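Local coordinates for 5' nucleotidase family protein (Staphylococcus aureus subsp. aureus, PDB 4Q7F) that belongs to the 5'-nucleotidase family and binds a manganese and a magnesium ion in a calcineurin-like phosphoesterase fold, at residues S18-Y23 with Y62-K67; G153-G158 with H198-V203; R273-T278 with S285-E290. One frame throughout, in Å; residues are numbered along the deposited sequence.

Contact 1: S18-Y23 with Y62-K67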
ATOM      1  N   SER A  18     -15.732  -9.640  34.061  1.00 36.29           N
ATOM      2  CA  SER A  18     -14.332  -9.728  33.562  1.00 34.83           C
ATOM      3  C   SER A  18     -14.265  -9.230  32.119  1.00 33.38           C
ATOM      4  O   SER A  18     -15.282  -9.180  31.421  1.00 33.15           O
ATOM      5  CB  SER A  18     -13.826 -11.153  33.666  1.00 36.72           C
ATOM      6  OG  SER A  18     -14.738 -12.036  33.046  1.00 40.11           O
ATOM      7  N   ASN A  19     -13.075  -8.873  31.659  1.00 29.94           N
ATOM      8  CA  ASN A  19     -12.970  -8.321  30.315  1.00 29.01           C
ATOM      9  C   ASN A  19     -11.679  -8.664  29.583  1.00 27.64           C
ATOM     10  O   ASN A  19     -10.761  -9.261  30.151  1.00 25.67           O
ATOM     11  CB  ASN A  19     -13.164  -6.813  30.398  1.00 28.39           C
ATOM     12  CG  ASN A  19     -12.084  -6.125  31.208  1.00 28.65           C
ATOM     13  OD1 ASN A  19     -10.926  -6.541  31.209  1.00 28.40           O
ATOM     14  ND2 ASN A  19     -12.448  -5.034  31.856  1.00 28.89           N
ATOM     15  N   ILE A  20     -11.624  -8.263  28.313  1.00 26.87           N
ATOM     16  CA  ILE A  20     -10.479  -8.537  27.490  1.00 26.22           C
ATOM     17  C   ILE A  20     -10.409  -7.519  26.390  1.00 25.56           C
ATOM     18  O   ILE A  20     -11.411  -7.235  25.702  1.00 25.76           O
ATOM     19  CB  ILE A  20     -10.526  -9.973  26.916  1.00 27.63           C
ATOM     20  CG1 ILE A  20      -9.312 -10.233  26.006  1.00 27.27           C
ATOM     21  CG2 ILE A  20     -11.846 -10.220  26.188  1.00 27.79           C
ATOM     22  CD1 ILE A  20      -9.285 -11.618  25.400  1.00 28.27           C
ATOM     23  N   ALA A  21      -9.224  -6.952  26.220  1.00 24.06           N
ATOM     24  CA  ALA A  21      -9.043  -5.945  25.192  1.00 23.03           C
ATOM     25  C   ALA A  21      -8.177  -6.434  24.065  1.00 22.12           C
ATOM     26  O   ALA A  21      -7.151  -7.095  24.284  1.00 21.79           O
ATOM     27  CB  ALA A  21      -8.452  -4.673  25.793  1.00 22.43           C
ATOM     28  N   PHE A  22      -8.605  -6.076  22.851  1.00 21.14           N
ATOM     29  CA  PHE A  22      -7.902  -6.378  21.633  1.00 21.49           C
ATOM     30  C   PHE A  22      -7.368  -5.102  21.033  1.00 20.95           C
ATOM     31  O   PHE A  22      -8.125  -4.196  20.744  1.00 20.74           O
ATOM     32  CB  PHE A  22      -8.836  -7.043  20.621  1.00 22.12           C
ATOM     33  CG  PHE A  22      -9.246  -8.430  20.995  1.00 22.29           C
ATOM     34  CD1 PHE A  22     -10.373  -8.649  21.764  1.00 23.38           C
ATOM     35  CD2 PHE A  22      -8.512  -9.529  20.554  1.00 23.02           C
ATOM     36  CE1 PHE A  22     -10.765  -9.933  22.089  1.00 24.68           C
ATOM     37  CE2 PHE A  22      -8.898 -10.810  20.877  1.00 23.94           C
ATOM     38  CZ  PHE A  22     -10.019 -11.018  21.654  1.00 24.96           C
ATOM     39  N   TYR A  23      -6.051  -5.038  20.879  1.00 20.92           N
ATOM     40  CA  TYR A  23      -5.369  -3.897  20.284  1.00 20.25           C
ATOM     41  C   TYR A  23      -4.796  -4.279  18.932  1.00 21.12           C
ATOM     42  O   TYR A  23      -4.115  -5.312  18.791  1.00 21.42           O
ATOM     43  CB  TYR A  23      -4.192  -3.473  21.163  1.00 20.19           C
ATOM     44  CG  TYR A  23      -4.602  -2.949  22.485  1.00 19.98           C
ATOM     45  CD1 TYR A  23      -4.934  -1.603  22.633  1.00 20.72           C
ATOM     46  CD2 TYR A  23      -4.667  -3.783  23.608  1.00 21.01           C
ATOM     47  CE1 TYR A  23      -5.318  -1.094  23.841  1.00 19.95           C
ATOM     48  CE2 TYR A  23      -5.037  -3.281  24.834  1.00 21.18           C
ATOM     49  CZ  TYR A  23      -5.364  -1.938  24.942  1.00 20.83           C
ATOM     50  OH  TYR A  23      -5.748  -1.423  26.121  1.00 20.78           O
ATOM     51  N   TYR A  62      -7.166  -3.454  31.823  1.00 27.94           N
ATOM     52  CA  TYR A  62      -7.985  -4.619  31.493  1.00 27.02           C
ATOM     53  C   TYR A  62      -7.479  -5.883  32.153  1.00 27.06           C
ATOM     54  O   TYR A  62      -6.322  -5.953  32.540  1.00 26.77           O
ATOM     55  CB  TYR A  62      -8.063  -4.756  29.984  1.00 26.49           C
ATOM     56  CG  TYR A  62      -8.676  -3.527  29.365  1.00 25.51           C
ATOM     57  CD1 TYR A  62     -10.023  -3.271  29.504  1.00 25.76           C
ATOM     58  CD2 TYR A  62      -7.900  -2.602  28.681  1.00 25.79           C
ATOM     59  CE1 TYR A  62     -10.602  -2.137  28.955  1.00 26.42           C
ATOM     60  CE2 TYR A  62      -8.469  -1.457  28.129  1.00 25.58           C
ATOM     61  CZ  TYR A  62      -9.825  -1.240  28.268  1.00 25.95           C
ATOM     62  OH  TYR A  62     -10.394  -0.119  27.733  1.00 26.50           O
ATOM     63  N   ASP A  63      -8.353  -6.869  32.307  1.00 26.96           N
ATOM     64  CA  ASP A  63      -7.980  -8.137  32.954  1.00 27.90           C
ATOM     65  C   ASP A  63      -6.946  -8.894  32.113  1.00 27.04           C
ATOM     66  O   ASP A  63      -6.057  -9.538  32.647  1.00 25.62           O
ATOM     67  CB  ASP A  63      -9.213  -9.006  33.177  1.00 29.33           C
ATOM     68  CG  ASP A  63     -10.225  -8.367  34.127  1.00 30.58           C
ATOM     69  OD1 ASP A  63      -9.858  -7.499  34.947  1.00 31.06           O
ATOM     70  OD2 ASP A  63     -11.393  -8.752  34.058  1.00 31.85           O
ATOM     71  N   GLN A  64      -7.091  -8.811  30.790  1.00 24.24           N
ATOM     72  CA  GLN A  64      -6.164  -9.431  29.861  1.00 23.82           C
ATOM     73  C   GLN A  64      -6.357  -8.755  28.523  1.00 22.79           C
ATOM     74  O   GLN A  64      -7.388  -8.130  28.282  1.00 21.28           O
ATOM     75  CB  GLN A  64      -6.367 -10.949  29.744  1.00 25.19           C
ATOM     76  CG  GLN A  64      -7.751 -11.391  29.330  1.00 26.00           C
ATOM     77  CD  GLN A  64      -7.899 -12.896  29.416  1.00 28.12           C
ATOM     78  OE1 GLN A  64      -7.046 -13.647  28.938  1.00 30.75           O
ATOM     79  NE2 GLN A  64      -8.969 -13.343  30.016  1.00 29.30           N
ATOM     80  N   SER A  65      -5.339  -8.866  27.685  1.00 22.43           N
ATOM     81  CA  SER A  65      -5.348  -8.215  26.392  1.00 21.84           C
ATOM     82  C   SER A  65      -4.428  -8.885  25.406  1.00 22.08           C
ATOM     83  O   SER A  65      -3.427  -9.521  25.794  1.00 20.63           O
ATOM     84  CB  SER A  65      -4.895  -6.770  26.548  1.00 21.50           C
ATOM     85  OG  SER A  65      -3.525  -6.712  26.915  1.00 20.88           O
ATOM     86  N   PHE A  66      -4.762  -8.673  24.126  1.00 22.95           N
ATOM     87  CA  PHE A  66      -4.034  -9.192  22.992  1.00 24.07           C
ATOM     88  C   PHE A  66      -3.613  -8.045  22.062  1.00 22.51           C
ATOM     89  O   PHE A  66      -4.311  -7.027  21.935  1.00 21.50           O
ATOM     90  CB  PHE A  66      -4.870 -10.229  22.223  1.00 25.55           C
ATOM     91  CG  PHE A  66      -4.936 -11.556  22.903  1.00 27.93           C
ATOM     92  CD1 PHE A  66      -5.742 -11.740  24.014  1.00 28.04           C
ATOM     93  CD2 PHE A  66      -4.193 -12.633  22.424  1.00 29.23           C
ATOM     94  CE1 PHE A  66      -5.807 -12.968  24.639  1.00 29.80           C
ATOM     95  CE2 PHE A  66      -4.245 -13.859  23.055  1.00 31.19           C
ATOM     96  CZ  PHE A  66      -5.053 -14.029  24.170  1.00 30.57           C
ATOM     97  N   LYS A  67      -2.457  -8.247  21.441  1.00 21.85           N
ATOM     98  CA  LYS A  67      -1.813  -7.279  20.556  1.00 21.98           C
ATOM     99  C   LYS A  67      -1.609  -7.925  19.176  1.00 22.50           C
ATOM    100  O   LYS A  67      -1.005  -9.010  19.036  1.00 22.46           O
ATOM    101  CB  LYS A  67      -0.531  -6.801  21.249  1.00 24.09           C
ATOM    102  CG  LYS A  67       0.266  -5.735  20.551  1.00 24.77           C
ATOM    103  CD  LYS A  67       1.060  -4.854  21.530  1.00 28.39           C
ATOM    104  CE  LYS A  67       2.027  -5.598  22.425  1.00 27.18           C
ATOM    105  NZ  LYS A  67       3.007  -4.669  23.059  1.00 26.21           N
TER
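A21 presents its CB to one face of the Y62 ring, a CH-pi contact in which the methyl carbon lies 3.9 Å from the ring centroid but is displaced toward the CD2 side of the rim. The hydroxyl of Y23 comes up to the edge of the same ring beside CD2 and CE2, and its polar partner is D58 of the helix 48-59. Across the sheet, on the face of I20, F22 and F66, the two phenylalanine side chains run side by side and point the same way. Their planes are only 22° apart but slid so far that the rings barely overlap, with the centroids 6.0 Å from each other. I20 has CG1 anti to its backbone N (chi1 178°), and the chain beyond it carries CD1 to 3.8 Å from F66 CD1; F150 of strand 147-152 packs on this same face.

Between the two faces runs a parallel ladder: A21 N donates to Q64 O, F66 N to A21 O, and Y23 N to F66 O at 2.8 Å. The polar edge lies ahead of it, where N19 and D63 bond through their side chains. N19 OD1 takes the amide hydrogen of D63 N in its carbonyl plane, at 2.8 Å and almost straight (174°). In return D63 OD2 receives N19 N at 2.9 Å, from above the carboxylate plane. The two residues thus grip each other reciprocally, their amide and carboxylate only modestly turned against each other. Adjacent parallel strands 19-25 and 65-69 joined through helix 48-59 make a beta-alpha-beta crossover, the opening unit of the calcineurin-like phosphoesterase fold.

Contact 2: G153-G158 with H198-V203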
ATOM      1  N   GLY A 153     -11.686 -17.211  30.246  1.00 37.19           N
ATOM      2  CA  GLY A 153     -12.549 -17.790  31.252  1.00 38.70           C
ATOM      3  C   GLY A 153     -13.006 -19.131  30.710  1.00 39.82           C
ATOM      4  O   GLY A 153     -12.208 -19.901  30.200  1.00 38.86           O
ATOM      5  N   ASP A 154     -14.304 -19.383  30.785  1.00 42.17           N
ATOM      6  CA  ASP A 154     -14.885 -20.630  30.289  1.00 44.46           C
ATOM      7  C   ASP A 154     -15.388 -20.518  28.835  1.00 43.09           C
ATOM      8  O   ASP A 154     -16.182 -21.341  28.381  1.00 43.76           O
ATOM      9  CB  ASP A 154     -16.009 -21.101  31.223  1.00 48.30           C
ATOM     10  CG  ASP A 154     -17.093 -20.050  31.431  1.00 50.16           C
ATOM     11  OD1 ASP A 154     -16.980 -18.936  30.868  1.00 53.03           O
ATOM     12  OD2 ASP A 154     -18.059 -20.337  32.167  1.00 52.89           O
ATOM     13  N   GLN A 155     -14.934 -19.484  28.131  0.50 41.03           N
ATOM     14  CA  GLN A 155     -15.305 -19.255  26.735  0.50 40.39           C
ATOM     15  C   GLN A 155     -14.088 -19.489  25.848  0.50 39.15           C
ATOM     16  O   GLN A 155     -12.959 -19.558  26.337  0.50 39.00           O
ATOM     17  CB  GLN A 155     -15.772 -17.811  26.525  0.50 39.37           C
ATOM     18  CG  GLN A 155     -16.954 -17.353  27.368  0.50 40.25           C
ATOM     19  CD  GLN A 155     -18.193 -18.210  27.185  0.50 41.83           C
ATOM     20  OE1 GLN A 155     -18.302 -19.295  27.751  0.50 42.87           O
ATOM     21  NE2 GLN A 155     -19.158 -17.697  26.437  0.50 42.05           N
ATOM     22  N   THR A 156     -14.322 -19.625  24.547  1.00 38.69           N
ATOM     23  CA  THR A 156     -13.242 -19.783  23.595  1.00 36.99           C
ATOM     24  C   THR A 156     -13.355 -18.739  22.520  1.00 35.07           C
ATOM     25  O   THR A 156     -14.450 -18.452  22.026  1.00 34.98           O
ATOM     26  CB  THR A 156     -13.237 -21.184  22.959  1.00 37.74           C
ATOM     27  OG1 THR A 156     -12.949 -22.156  23.963  1.00 36.52           O
ATOM     28  CG2 THR A 156     -12.178 -21.278  21.863  1.00 37.49           C
ATOM     29  N   VAL A 157     -12.215 -18.141  22.199  1.00 33.35           N
ATOM     30  CA  VAL A 157     -12.124 -17.178  21.117  1.00 32.36           C
ATOM     31  C   VAL A 157     -11.465 -17.868  19.930  1.00 31.60           C
ATOM     32  O   VAL A 157     -10.474 -18.569  20.099  1.00 30.65           O
ATOM     33  CB  VAL A 157     -11.249 -15.967  21.494  1.00 31.33           C
ATOM     34  CG1 VAL A 157     -11.170 -14.999  20.318  1.00 31.25           C
ATOM     35  CG2 VAL A 157     -11.798 -15.286  22.730  1.00 31.78           C
ATOM     36  N   GLY A 158     -12.016 -17.652  18.734  1.00 31.26           N
ATOM     37  CA  GLY A 158     -11.473 -18.204  17.507  1.00 31.21           C
ATOM     38  C   GLY A 158     -11.061 -17.059  16.600  1.00 29.58           C
ATOM     39  O   GLY A 158     -11.837 -16.126  16.380  1.00 29.28           O
ATOM     40  N   HIS A 198     -16.261 -24.732  17.597  1.00 51.15           N
ATOM     41  CA  HIS A 198     -15.145 -24.708  18.521  1.00 52.76           C
ATOM     42  C   HIS A 198     -15.162 -23.476  19.443  1.00 49.24           C
ATOM     43  O   HIS A 198     -14.737 -23.572  20.590  1.00 48.94           O
ATOM     44  CB  HIS A 198     -13.827 -24.771  17.723  1.00 56.19           C
ATOM     45  CG  HIS A 198     -12.649 -25.243  18.521  1.00 64.32           C
ATOM     46  ND1 HIS A 198     -12.025 -24.465  19.476  1.00 67.48           N
ATOM     47  CD2 HIS A 198     -11.966 -26.414  18.491  1.00 69.98           C
ATOM     48  CE1 HIS A 198     -11.022 -25.141  20.011  1.00 67.88           C
ATOM     49  NE2 HIS A 198     -10.965 -26.328  19.431  1.00 71.32           N
ATOM     50  N   ALA A 199     -15.697 -22.345  18.968  1.00 45.84           N
ATOM     51  CA  ALA A 199     -15.638 -21.088  19.737  1.00 44.48           C
ATOM     52  C   ALA A 199     -16.943 -20.327  19.965  1.00 44.25           C
ATOM     53  O   ALA A 199     -17.899 -20.448  19.212  1.00 47.90           O
ATOM     54  CB  ALA A 199     -14.631 -20.150  19.076  1.00 42.10           C
ATOM     55  N   ASP A 200     -16.933 -19.518  21.020  1.00 42.47           N
ATOM     56  CA  ASP A 200     -18.061 -18.675  21.406  1.00 43.08           C
ATOM     57  C   ASP A 200     -17.898 -17.281  20.829  1.00 42.05           C
ATOM     58  O   ASP A 200     -18.888 -16.601  20.551  1.00 42.68           O
ATOM     59  CB  ASP A 200     -18.121 -18.569  22.919  1.00 42.82           C
ATOM     60  CG  ASP A 200     -18.222 -19.919  23.587  1.00 43.28           C
ATOM     61  OD1 ASP A 200     -19.281 -20.569  23.467  1.00 44.68           O
ATOM     62  OD2 ASP A 200     -17.246 -20.310  24.251  1.00 41.41           O
ATOM     63  N   ILE A 201     -16.644 -16.856  20.672  1.00 41.04           N
ATOM     64  CA  ILE A 201     -16.323 -15.545  20.113  1.00 39.73           C
ATOM     65  C   ILE A 201     -15.452 -15.705  18.877  1.00 37.53           C
ATOM     66  O   ILE A 201     -14.457 -16.444  18.893  1.00 36.06           O
ATOM     67  CB  ILE A 201     -15.583 -14.661  21.137  1.00 40.05           C
ATOM     68  CG1 ILE A 201     -16.451 -14.451  22.381  1.00 40.93           C
ATOM     69  CG2 ILE A 201     -15.196 -13.318  20.512  1.00 38.83           C
ATOM     70  CD1 ILE A 201     -17.731 -13.680  22.125  1.00 42.75           C
ATOM     71  N   ILE A 202     -15.823 -14.992  17.816  1.00 35.31           N
ATOM     72  CA  ILE A 202     -15.107 -15.044  16.545  1.00 34.60           C
ATOM     73  C   ILE A 202     -14.538 -13.686  16.160  1.00 32.92           C
ATOM     74  O   ILE A 202     -15.242 -12.677  16.166  1.00 32.38           O
ATOM     75  CB  ILE A 202     -16.022 -15.573  15.434  1.00 35.52           C
ATOM     76  CG1 ILE A 202     -16.334 -17.050  15.730  1.00 36.62           C
ATOM     77  CG2 ILE A 202     -15.353 -15.415  14.070  1.00 35.25           C
ATOM     78  CD1 ILE A 202     -17.489 -17.620  14.956  1.00 38.98           C
ATOM     79  N   VAL A 203     -13.252 -13.699  15.825  1.00 31.01           N
ATOM     80  CA  VAL A 203     -12.510 -12.524  15.439  1.00 29.13           C
ATOM     81  C   VAL A 203     -11.918 -12.773  14.071  1.00 28.12           C
ATOM     82  O   VAL A 203     -11.180 -13.735  13.870  1.00 26.81           O
ATOM     83  CB  VAL A 203     -11.340 -12.258  16.420  1.00 28.20           C
ATOM     84  CG1 VAL A 203     -10.519 -11.039  16.001  1.00 26.51           C
ATOM     85  CG2 VAL A 203     -11.856 -12.093  17.838  1.00 28.49           C
TER
HETATM   86  O   HOH W   1     -17.318 -22.636  25.433  1.00 43.99           O
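With CG of D200 anti to its carbonyl carbon and beside its backbone N (chi1 -57°), the carboxylate faces Q155 and T156, while T156 has CG2 anti to its own N and directed at H198 and A199. D200 OD2 accepts T156 N through its anti lone pair at 3.0 Å, and a water donates to the same oxygen at 2.6 Å. The backbone of Q155 also borders this oxygen, D200 OD2 lying 3.3 Å from Q155 CA.

T156 O is gripped twice: I201 N approaches it nearly along the C=O axis, whereas D200 N, 2.9 Å away, is tilted from the carbonyl plane. A199 CB also closes on this oxygen, at 3.4 Å, and T156 CG2 meets the H198 ring at its edge, in plane. The hydroxyl of T156 turns to Q151.

Farther along, G158 pairs in regular parallel fashion, its N bonded to I201 O at 2.7 Å and its O to V203 N. A199 CB lies 3.6 Å from G158 N, its methyl packed against the strand where the glycine has no side chain. On the side of V157 and I201, V157 CG1 packs on V203 CG2 at 3.9 Å. Here helix 184-198 ends and its chain turns into strand 201-207, which joins strand 155-163 as a parallel neighbour in the second sheet of the phosphoesterase domain.

Contact 3: R273-T278 with S285-E290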
ATOM      1  N   ARG A 273      -8.882  -0.434  19.354  1.00 20.45           N
ATOM      2  CA  ARG A 273      -9.091  -1.132  20.634  1.00 21.90           C
ATOM      3  C   ARG A 273     -10.528  -1.614  20.689  1.00 22.97           C
ATOM      4  O   ARG A 273     -11.452  -0.825  20.517  1.00 23.24           O
ATOM      5  CB  ARG A 273      -8.819  -0.244  21.837  1.00 21.98           C
ATOM      6  CG  ARG A 273      -8.926  -0.987  23.167  1.00 22.95           C
ATOM      7  CD  ARG A 273      -8.773  -0.053  24.350  1.00 23.27           C
ATOM      8  NE  ARG A 273      -9.962   0.786  24.571  1.00 23.84           N
ATOM      9  CZ  ARG A 273      -9.987   1.870  25.343  1.00 24.35           C
ATOM     10  NH1 ARG A 273      -8.896   2.285  25.973  1.00 24.55           N
ATOM     11  NH2 ARG A 273     -11.114   2.544  25.508  1.00 26.04           N
ATOM     12  N   VAL A 274     -10.701  -2.918  20.869  1.00 23.54           N
ATOM     13  CA  VAL A 274     -12.019  -3.496  21.013  1.00 24.16           C
ATOM     14  C   VAL A 274     -12.013  -4.212  22.338  1.00 24.47           C
ATOM     15  O   VAL A 274     -11.128  -5.022  22.586  1.00 24.43           O
ATOM     16  CB  VAL A 274     -12.337  -4.474  19.882  1.00 24.74           C
ATOM     17  CG1 VAL A 274     -13.668  -5.166  20.135  1.00 26.47           C
ATOM     18  CG2 VAL A 274     -12.375  -3.722  18.555  1.00 25.75           C
ATOM     19  N   VAL A 275     -12.990  -3.899  23.191  1.00 24.81           N
ATOM     20  CA  VAL A 275     -13.098  -4.508  24.490  1.00 26.05           C
ATOM     21  C   VAL A 275     -14.348  -5.360  24.561  1.00 28.14           C
ATOM     22  O   VAL A 275     -15.446  -4.951  24.136  1.00 28.44           O
ATOM     23  CB  VAL A 275     -13.175  -3.460  25.627  1.00 25.69           C
ATOM     24  CG1 VAL A 275     -13.250  -4.146  26.988  1.00 26.50           C
ATOM     25  CG2 VAL A 275     -11.991  -2.510  25.567  1.00 24.50           C
ATOM     26  N   LEU A 276     -14.169  -6.561  25.088  1.00 29.59           N
ATOM     27  CA  LEU A 276     -15.273  -7.454  25.309  1.00 31.14           C
ATOM     28  C   LEU A 276     -15.372  -7.639  26.818  1.00 32.30           C
ATOM     29  O   LEU A 276     -14.341  -7.648  27.502  1.00 31.33           O
ATOM     30  CB  LEU A 276     -15.032  -8.789  24.630  1.00 31.18           C
ATOM     31  CG  LEU A 276     -14.747  -8.887  23.148  1.00 30.89           C
ATOM     32  CD1 LEU A 276     -14.774 -10.369  22.791  1.00 31.64           C
ATOM     33  CD2 LEU A 276     -15.725  -8.112  22.272  1.00 30.89           C
ATOM     34  N   SER A 277     -16.596  -7.728  27.353  1.00 34.85           N
ATOM     35  CA  SER A 277     -16.789  -7.945  28.802  1.00 36.59           C
ATOM     36  C   SER A 277     -17.969  -8.879  29.064  1.00 39.26           C
ATOM     37  O   SER A 277     -18.895  -8.970  28.261  1.00 39.21           O
ATOM     38  CB  SER A 277     -16.950  -6.623  29.585  1.00 37.07           C
ATOM     39  OG  SER A 277     -18.069  -5.867  29.145  1.00 38.64           O
ATOM     40  N   THR A 278     -17.913  -9.593  30.184  1.00 40.76           N
ATOM     41  CA  THR A 278     -18.957 -10.551  30.530  1.00 44.00           C
ATOM     42  C   THR A 278     -20.202  -9.899  31.137  1.00 46.60           C
ATOM     43  O   THR A 278     -20.134  -8.840  31.747  1.00 45.43           O
ATOM     44  CB  THR A 278     -18.431 -11.608  31.519  1.00 44.09           C
ATOM     45  OG1 THR A 278     -17.900 -10.960  32.677  1.00 42.43           O
ATOM     46  CG2 THR A 278     -17.338 -12.438  30.882  1.00 43.60           C
ATOM     47  N   SER A 285     -19.522  -9.992  25.510  1.00 42.07           N
ATOM     48  CA  SER A 285     -20.178  -9.172  24.505  1.00 42.51           C
ATOM     49  C   SER A 285     -19.322  -7.944  24.306  1.00 40.26           C
ATOM     50  O   SER A 285     -18.514  -7.582  25.167  1.00 38.60           O
ATOM     51  CB  SER A 285     -21.588  -8.756  24.924  1.00 44.25           C
ATOM     52  OG  SER A 285     -21.547  -7.760  25.930  1.00 44.51           O
ATOM     53  N   VAL A 286     -19.509  -7.299  23.168  1.00 40.08           N
ATOM     54  CA  VAL A 286     -18.751  -6.119  22.837  1.00 38.38           C
ATOM     55  C   VAL A 286     -19.125  -4.989  23.780  1.00 38.66           C
ATOM     56  O   VAL A 286     -20.292  -4.621  23.890  1.00 39.46           O
ATOM     57  CB  VAL A 286     -19.027  -5.646  21.390  1.00 38.08           C
ATOM     58  CG1 VAL A 286     -18.277  -4.353  21.111  1.00 36.96           C
ATOM     59  CG2 VAL A 286     -18.649  -6.717  20.379  1.00 38.00           C
ATOM     60  N   GLU A 287     -18.124  -4.439  24.451  1.00 37.79           N
ATOM     61  CA  GLU A 287     -18.328  -3.320  25.342  1.00 38.67           C
ATOM     62  C   GLU A 287     -18.004  -2.039  24.600  1.00 37.90           C
ATOM     63  O   GLU A 287     -18.797  -1.112  24.591  1.00 39.19           O
ATOM     64  CB  GLU A 287     -17.452  -3.464  26.585  1.00 38.94           C
ATOM     65  CG  GLU A 287     -17.384  -2.232  27.466  1.00 40.09           C
ATOM     66  CD  GLU A 287     -16.645  -2.485  28.770  1.00 40.37           C
ATOM     67  OE1 GLU A 287     -17.057  -3.391  29.520  1.00 40.66           O
ATOM     68  OE2 GLU A 287     -15.679  -1.752  29.065  1.00 40.78           O
ATOM     69  N   SER A 288     -16.840  -1.997  23.963  1.00 35.97           N
ATOM     70  CA  SER A 288     -16.405  -0.812  23.231  1.00 34.95           C
ATOM     71  C   SER A 288     -15.566  -1.160  22.002  1.00 33.53           C
ATOM     72  O   SER A 288     -14.954  -2.227  21.923  1.00 32.01           O
ATOM     73  CB  SER A 288     -15.594   0.105  24.159  1.00 33.99           C
ATOM     74  OG  SER A 288     -14.409  -0.537  24.585  1.00 32.84           O
ATOM     75  N   CYS A 289     -15.539  -0.229  21.053  1.00 33.90           N
ATOM     76  CA  CYS A 289     -14.794  -0.373  19.806  1.00 32.65           C
ATOM     77  C   CYS A 289     -14.412   1.033  19.317  1.00 31.95           C
ATOM     78  O   CYS A 289     -15.281   1.802  18.867  1.00 30.35           O
ATOM     79  CB  CYS A 289     -15.665  -1.094  18.786  1.00 34.53           C
ATOM     80  SG  CYS A 289     -15.016  -1.071  17.109  1.00 33.91           S
ATOM     81  N   GLU A 290     -13.122   1.370  19.385  1.00 29.73           N
ATOM     82  CA  GLU A 290     -12.696   2.716  19.044  1.00 29.92           C
ATOM     83  C   GLU A 290     -11.260   2.766  18.586  1.00 28.28           C
ATOM     84  O   GLU A 290     -10.559   1.752  18.612  1.00 26.53           O
ATOM     85  CB  GLU A 290     -12.873   3.605  20.274  1.00 33.27           C
ATOM     86  CG  GLU A 290     -11.941   3.286  21.434  1.00 35.04           C
ATOM     87  CD  GLU A 290     -12.473   3.773  22.775  1.00 39.89           C
ATOM     88  OE1 GLU A 290     -13.425   3.153  23.309  1.00 40.42           O
ATOM     89  OE2 GLU A 290     -11.909   4.751  23.317  1.00 43.03           O
TER
HETATM   90  O   HOH W   2     -12.583   0.321  23.085  1.00 31.33           O
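A beta hairpin, strands 270-278 and 284-293, carries a classic beta bulge in this contact, with E287 and S288 both set against V275. V275 O accepts from both residues, from the same face of its carbonyl plane: E287 N lies at 2.7 Å and S288 N at a longer 3.3 Å. The extra residue shifts the register by one, and the usual antiparallel pairing resumes on either side, R273 with E290 and S277 with S285.

The bulge also places the side chain of E287 on the same face as V275 and S277. CG stands anti to the backbone N (chi1 169°), the chain runs extended beside V275, and OE1 takes the hydroxyl hydrogen of S277 OG at 2.7 Å, on its anti side and 25° out of the carboxylate plane.

At the other end R273 and E290 lie side by side. R273 NH2 is 3.2 Å from E290 OE2, which sits well out of the guanidinium plane, so this salt bridge rests on charge rather than on a directed N-H; NH1 has its own salt bridge to D58. A single water, in plane at the guanidinium edge, knits the polar groups together: it accepts from R273 NE and from S288 OG, and donates to R273 O and E290 OE1.

On the opposite face, L276 CD2 touches V286 CG2 at 3.8 Å and V274 CG2 meets C289 SG at 4.0 Å, with A260 and I262 of the other sheet packing on V274 and C289. The arrangement is that of a bulged edge hairpin in a two-sheet domain, strand 284-293 forming the border of its sheet.

Contacts 1 and 3 are parts of one sheet, their centres 9 Å apart. Strands 19-25 and 270-278 are antiparallel neighbours, probably hydrogen-bonded through F22 N to V274 O (2.7 Å) and I20 N to L276 O (2.9 Å), and Y62 OH packs on R273 CZ at 3.1 Å. Contact 2 belongs to the second sheet, its centre 14 Å from each of the others; I201 CG2 reaches L276 CD1 of contact 3 at 3.8 Å, so the sheets meet through apolar side chains. None of the contacts includes a metal or ligand residue, but strands 19-25 and 201-207 run on toward D27, H29 and H207, which help bind the manganese and magnesium ions.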